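PDB 3LUL: 4-amino-4-deoxychorismate lyase from Legionella pneumophila, which belongs to the class IV aminotransferase family and carries a covalently attached pyridoxal phosphate cofactor within a two-domain subunit. Local coordinates for residues T32-S38 with L81-K87; F113-Q118 with L239-R243. Where two conformers were deposited one is given. Residues are numbered along the deposited sequence.

Contact 1 of 2, residues T32-S38 with L81-K87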
# COMPACT_ATOMS: atom_id res chain seq x y z
N THR B 32 5.33 2.21 -15.84
CA THR B 32 5.02 1.23 -16.87
C THR B 32 5.01 1.97 -18.22
O THR B 32 4.26 2.91 -18.43
CB THR B 32 3.71 0.45 -16.52
OG1 THR B 32 3.39 -0.45 -17.58
CG2 THR B 32 2.54 1.37 -16.25
N ILE B 33 5.90 1.55 -19.09
CA ILE B 33 6.26 2.29 -20.30
C ILE B 33 5.87 1.46 -21.52
O ILE B 33 6.25 0.31 -21.65
CB ILE B 33 7.76 2.57 -20.33
CG1 ILE B 33 8.23 3.35 -19.11
CG2 ILE B 33 8.17 3.35 -21.60
CD1 ILE B 33 9.70 3.09 -18.77
N ARG B 34 5.11 2.07 -22.41
CA ARG B 34 4.78 1.43 -23.66
C ARG B 34 5.99 1.42 -24.58
O ARG B 34 6.71 2.42 -24.68
CB ARG B 34 3.62 2.15 -24.30
CG ARG B 34 3.13 1.46 -25.59
CD ARG B 34 1.74 1.97 -25.94
NE ARG B 34 1.27 1.47 -27.23
CZ ARG B 34 0.03 1.65 -27.73
NH1 ARG B 34 -0.92 2.31 -27.05
NH2 ARG B 34 -0.26 1.15 -28.92
N VAL B 35 6.21 0.30 -25.26
CA VAL B 35 7.26 0.22 -26.26
C VAL B 35 6.57 0.01 -27.62
O VAL B 35 5.75 -0.92 -27.76
CB VAL B 35 8.25 -0.90 -25.97
CG1 VAL B 35 9.23 -1.04 -27.13
CG2 VAL B 35 8.99 -0.60 -24.69
N ASN B 36 6.86 0.92 -28.56
CA ASN B 36 6.30 0.90 -29.91
C ASN B 36 7.44 0.87 -30.91
O ASN B 36 8.31 1.71 -30.86
CB ASN B 36 5.45 2.15 -30.21
CG ASN B 36 4.33 2.39 -29.20
OD1 ASN B 36 3.39 1.60 -29.09
ND2 ASN B 36 4.40 3.52 -28.49
N SER B 37 7.45 -0.12 -31.79
CA SER B 37 8.47 -0.25 -32.82
C SER B 37 9.89 -0.18 -32.25
O SER B 37 10.78 0.47 -32.80
CB SER B 37 8.23 0.77 -33.94
OG SER B 37 6.87 0.77 -34.36
N SER B 38 10.07 -0.88 -31.12
CA SER B 38 11.34 -1.03 -30.41
C SER B 38 11.82 0.24 -29.73
O SER B 38 12.96 0.31 -29.30
CB SER B 38 12.44 -1.55 -31.34
OG SER B 38 11.98 -2.69 -32.02
N LEU B 81 12.12 -6.97 -28.15
CA LEU B 81 10.81 -6.36 -28.11
C LEU B 81 10.63 -5.42 -29.31
O LEU B 81 11.56 -4.67 -29.70
CB LEU B 81 10.66 -5.61 -26.79
CG LEU B 81 9.31 -5.47 -26.11
CD1 LEU B 81 8.75 -6.82 -25.73
CD2 LEU B 81 9.50 -4.54 -24.89
N TYR B 82 9.45 -5.48 -29.93
CA TYR B 82 9.07 -4.49 -30.94
C TYR B 82 7.93 -3.70 -30.36
O TYR B 82 8.13 -2.55 -29.96
CB TYR B 82 8.76 -5.15 -32.28
CG TYR B 82 8.54 -4.19 -33.46
CD1 TYR B 82 9.62 -3.77 -34.27
CD2 TYR B 82 7.26 -3.74 -33.79
CE1 TYR B 82 9.42 -2.91 -35.36
CE2 TYR B 82 7.05 -2.89 -34.91
CZ TYR B 82 8.13 -2.47 -35.67
OH TYR B 82 7.90 -1.64 -36.76
N HIS B 83 6.74 -4.29 -30.28
CA HIS B 83 5.65 -3.70 -29.51
C HIS B 83 5.55 -4.44 -28.17
O HIS B 83 5.66 -5.67 -28.11
CB HIS B 83 4.31 -3.83 -30.21
CG HIS B 83 4.23 -3.16 -31.55
ND1 HIS B 83 4.91 -2.00 -31.85
CD2 HIS B 83 3.49 -3.46 -32.64
CE1 HIS B 83 4.63 -1.64 -33.09
NE2 HIS B 83 3.76 -2.50 -33.59
N GLY B 84 5.30 -3.70 -27.11
CA GLY B 84 5.13 -4.32 -25.77
C GLY B 84 5.29 -3.30 -24.68
O GLY B 84 4.97 -2.13 -24.88
N GLY B 85 5.76 -3.74 -23.51
CA GLY B 85 5.98 -2.85 -22.39
C GLY B 85 7.26 -3.07 -21.65
O GLY B 85 7.87 -4.15 -21.72
N ILE B 86 7.67 -2.03 -20.91
CA ILE B 86 8.74 -2.16 -19.92
C ILE B 86 8.26 -1.58 -18.59
O ILE B 86 7.67 -0.51 -18.56
CB ILE B 86 10.04 -1.40 -20.29
CG1 ILE B 86 10.73 -1.98 -21.51
CG2 ILE B 86 11.04 -1.44 -19.12
CD1 ILE B 86 11.90 -1.13 -21.99
N LYS B 87 8.48 -2.33 -17.51
CA LYS B 87 8.17 -1.85 -16.15
C LYS B 87 9.48 -1.56 -15.43
O LYS B 87 10.37 -2.40 -15.41
CB LYS B 87 7.34 -2.87 -15.38
CG LYS B 87 6.78 -2.35 -14.06
CD LYS B 87 5.80 -3.36 -13.41
CE LYS B 87 5.46 -2.96 -11.97
NZ LYS B 87 4.34 -3.81 -11.40
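Strands 32-36 and 84-87 run antiparallel, their short axes 4.4 Å apart at closest approach and 147° apart in direction. Backbone hydrogen bonds fix the register: Ile33 N to Ile86 O and Ile86 N to Ile33 O, both 2.8 Å, then Val35 N to Gly84 O at 2.8 Å and Gly84 N to Val35 O at 2.9 Å. Thr32-Lys87 and Arg34-Gly85 are the non-hydrogen-bonded pairs. These are adjacent strands in the N-terminal sheet of the class IV aminotransferase fold; strand 106-113 flanks 84-91 on its other edge, and helix 65-78 packs against Ile33 and Ile86. On that face Val35 CG2 meets Ile86 CG1 at 3.9 Å and Leu81 CD2 at 4.0 Å; a CB on Gly84 would clash with Leu81 CD1. Beyond the ladder, Ser37 and Ser38 both adopt positive phi, as in a type I' turn leading to strand 39-40. Polar bonds hold this turn: Ser38 N to Tyr82 O, 2.8 Å; Ser38 OG to Leu81 O, 3.1 Å; Ser37 N to the ring nitrogen His83 ND1, 3.2 Å. A CH-pi contact sets Ser37 CA 3.5 Å above the Tyr82 ring centroid. Arg34 NE donates to Asn36 OD1 at 2.8 Å.

Contact 2 of 2, residues F113-Q118 with L239-R243; sequences FNYSIQ and LQGIR. With PO4 (phosphate ion), chain G.
Gln240, Leu239 and Gln118 carry most of the buried surface where residues 113-118, extended but not regularly paired with the other segment, meet the turn leading into strand 241-243. The backbones come closest at Ile117 and Gln240, CA to CA 5.8 Å. Gln240 (phi/psi -102/-13, chi1 and chi2 both m) leaves its backbone sideways and bends its amide against the extended segment: OE1 accepts from Gln118 N at 2.8 Å, while NE2 makes a weak bond to Ser116 O at 3.3 Å. Water 1 bridges Gln240 OE1 (2.8 Å) and Gln118 O (2.9 Å). Leu239 (mt, phi/psi -77/-39) offers its carbonyl to the hydroxyl of Tyr115, OH to O 2.7 Å. Its CD2 lies 3.8 Å from Tyr115 CZ and its CD1 3.8 Å from Phe113 CZ, at the ring edge; both aromatics have chi1 p. Gln118 (chi1 m) lays CB over one face of the Arg243 guanidinium, whose NE bonds to His120 O. Gly241 turns the chain at 66/-132. Facing solvent, Ser116 binds a phosphate ion, N to O4 3.0 Å and OG to O2 2.6 Å. Such a tie of a crossing segment to the larger sheet is consistent with the interdomain linker of the two-domain class IV aminotransferase fold.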
# COMPACT_ATOMS: atom_id res chain seq x y z
N PHE B 113 7.83 -7.00 -21.12
CA PHE B 113 6.72 -7.94 -21.28
C PHE B 113 6.00 -7.65 -22.57
O PHE B 113 6.08 -6.56 -23.15
CB PHE B 113 5.76 -7.86 -20.09
CG PHE B 113 5.25 -6.48 -19.81
CD1 PHE B 113 5.97 -5.60 -19.00
CD2 PHE B 113 4.04 -6.04 -20.35
CE1 PHE B 113 5.50 -4.31 -18.72
CE2 PHE B 113 3.55 -4.76 -20.07
CZ PHE B 113 4.27 -3.88 -19.27
N ASN B 114 5.30 -8.67 -23.03
CA ASN B 114 4.45 -8.57 -24.20
C ASN B 114 3.01 -8.62 -23.73
O ASN B 114 2.69 -9.36 -22.79
CB ASN B 114 4.75 -9.71 -25.15
CG ASN B 114 6.02 -9.51 -25.91
OD1 ASN B 114 7.10 -9.85 -25.43
ND2 ASN B 114 5.91 -8.92 -27.09
N TYR B 115 2.13 -7.86 -24.38
CA TYR B 115 0.71 -7.84 -24.01
C TYR B 115 -0.15 -7.40 -25.19
O TYR B 115 0.36 -6.77 -26.11
CB TYR B 115 0.51 -6.88 -22.83
CG TYR B 115 0.67 -5.42 -23.20
CD1 TYR B 115 1.93 -4.85 -23.29
CD2 TYR B 115 -0.43 -4.64 -23.50
CE1 TYR B 115 2.07 -3.52 -23.66
CE2 TYR B 115 -0.30 -3.32 -23.85
CZ TYR B 115 0.96 -2.75 -23.92
OH TYR B 115 1.08 -1.44 -24.28
N SER B 116 -1.43 -7.77 -25.15
CA SER B 116 -2.41 -7.39 -26.17
C SER B 116 -3.20 -6.15 -25.73
O SER B 116 -3.66 -6.08 -24.61
CB SER B 116 -3.42 -8.53 -26.43
OG SER B 116 -2.82 -9.66 -27.07
N ILE B 117 -3.37 -5.20 -26.64
CA ILE B 117 -4.27 -4.08 -26.42
C ILE B 117 -5.71 -4.59 -26.47
O ILE B 117 -6.11 -5.21 -27.43
CB ILE B 117 -4.00 -2.89 -27.38
CG1 ILE B 117 -2.66 -2.23 -27.00
CG2 ILE B 117 -5.11 -1.84 -27.30
CD1 ILE B 117 -2.09 -1.28 -28.04
N GLN B 118 -6.45 -4.38 -25.39
CA GLN B 118 -7.84 -4.80 -25.26
C GLN B 118 -8.76 -3.76 -25.92
O GLN B 118 -8.71 -2.59 -25.56
CB GLN B 118 -8.19 -4.94 -23.78
CG GLN B 118 -7.42 -6.08 -23.08
CD GLN B 118 -6.70 -5.62 -21.81
OE1 GLN B 118 -7.22 -4.81 -21.03
NE2 GLN B 118 -5.50 -6.16 -21.58
N LEU B 239 -0.16 2.00 -21.24
CA LEU B 239 -0.17 0.71 -21.94
C LEU B 239 -1.34 0.52 -22.87
O LEU B 239 -1.18 -0.06 -23.96
CB LEU B 239 -0.09 -0.49 -20.98
CG LEU B 239 1.17 -0.59 -20.15
CD1 LEU B 239 1.04 -1.79 -19.17
CD2 LEU B 239 2.39 -0.70 -21.01
N GLN B 240 -2.51 0.98 -22.48
CA GLN B 240 -3.71 0.74 -23.27
C GLN B 240 -4.16 1.94 -24.10
O GLN B 240 -4.95 1.76 -25.00
CB GLN B 240 -4.86 0.23 -22.36
CG GLN B 240 -4.65 -1.21 -21.80
CD GLN B 240 -4.77 -2.32 -22.86
OE1 GLN B 240 -5.53 -2.20 -23.85
NE2 GLN B 240 -4.02 -3.42 -22.66
N GLY B 241 -3.61 3.13 -23.84
CA GLY B 241 -4.07 4.35 -24.46
C GLY B 241 -5.48 4.62 -23.99
O GLY B 241 -5.78 4.53 -22.79
N ILE B 242 -6.36 4.92 -24.92
CA ILE B 242 -7.73 5.22 -24.61
C ILE B 242 -8.53 3.91 -24.65
O ILE B 242 -8.45 3.14 -25.64
CB ILE B 242 -8.32 6.26 -25.60
CG1 ILE B 242 -7.74 7.63 -25.31
CG2 ILE B 242 -9.85 6.27 -25.53
CD1 ILE B 242 -8.13 8.72 -26.30
N ARG B 243 -9.31 3.69 -23.60
CA ARG B 243 -10.19 2.52 -23.48
C ARG B 243 -11.61 3.05 -23.29
O ARG B 243 -11.87 3.88 -22.40
CB ARG B 243 -9.76 1.66 -22.30
CG ARG B 243 -10.52 0.34 -22.11
CD ARG B 243 -9.85 -0.86 -22.84
NE ARG B 243 -10.71 -2.06 -22.82
CZ ARG B 243 -10.59 -3.10 -21.98
NH1 ARG B 243 -9.66 -3.11 -21.02
NH2 ARG B 243 -11.45 -4.12 -22.05
P PO4 G . -1.92 -11.45 -24.18
O1 PO4 G . -0.42 -11.29 -23.98
O2 PO4 G . -2.24 -11.69 -25.63
O3 PO4 G . -2.45 -12.60 -23.38
O4 PO4 G . -2.53 -10.15 -23.69
O HOH W 1 -7.23 -0.16 -24.86

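How the contacts relate
The two contacts follow one another along the chain, and their centres lie about 10 Å apart on the same side of the chain's centre. Contact 1 belongs to the smaller sheet; contact 2 begins at its next strand and leads to the larger one. They join at Gly85 N and Phe113 O, 2.9 Å apart, a probable hydrogen bond, and by packing: Tyr115 CE1 is 3.4 Å from Gly84 C, Leu239 CD1 3.1 Å from Thr32 OG1, and Ile117 CD1 3.2 Å from Arg34 NH2. Segment 113-118 thus touches both contact 1 strands. In this family the cofactor sits between the two domains; here it is carried on Lys141, and the phosphate at Ser116 is probably from the crystallisation liquor.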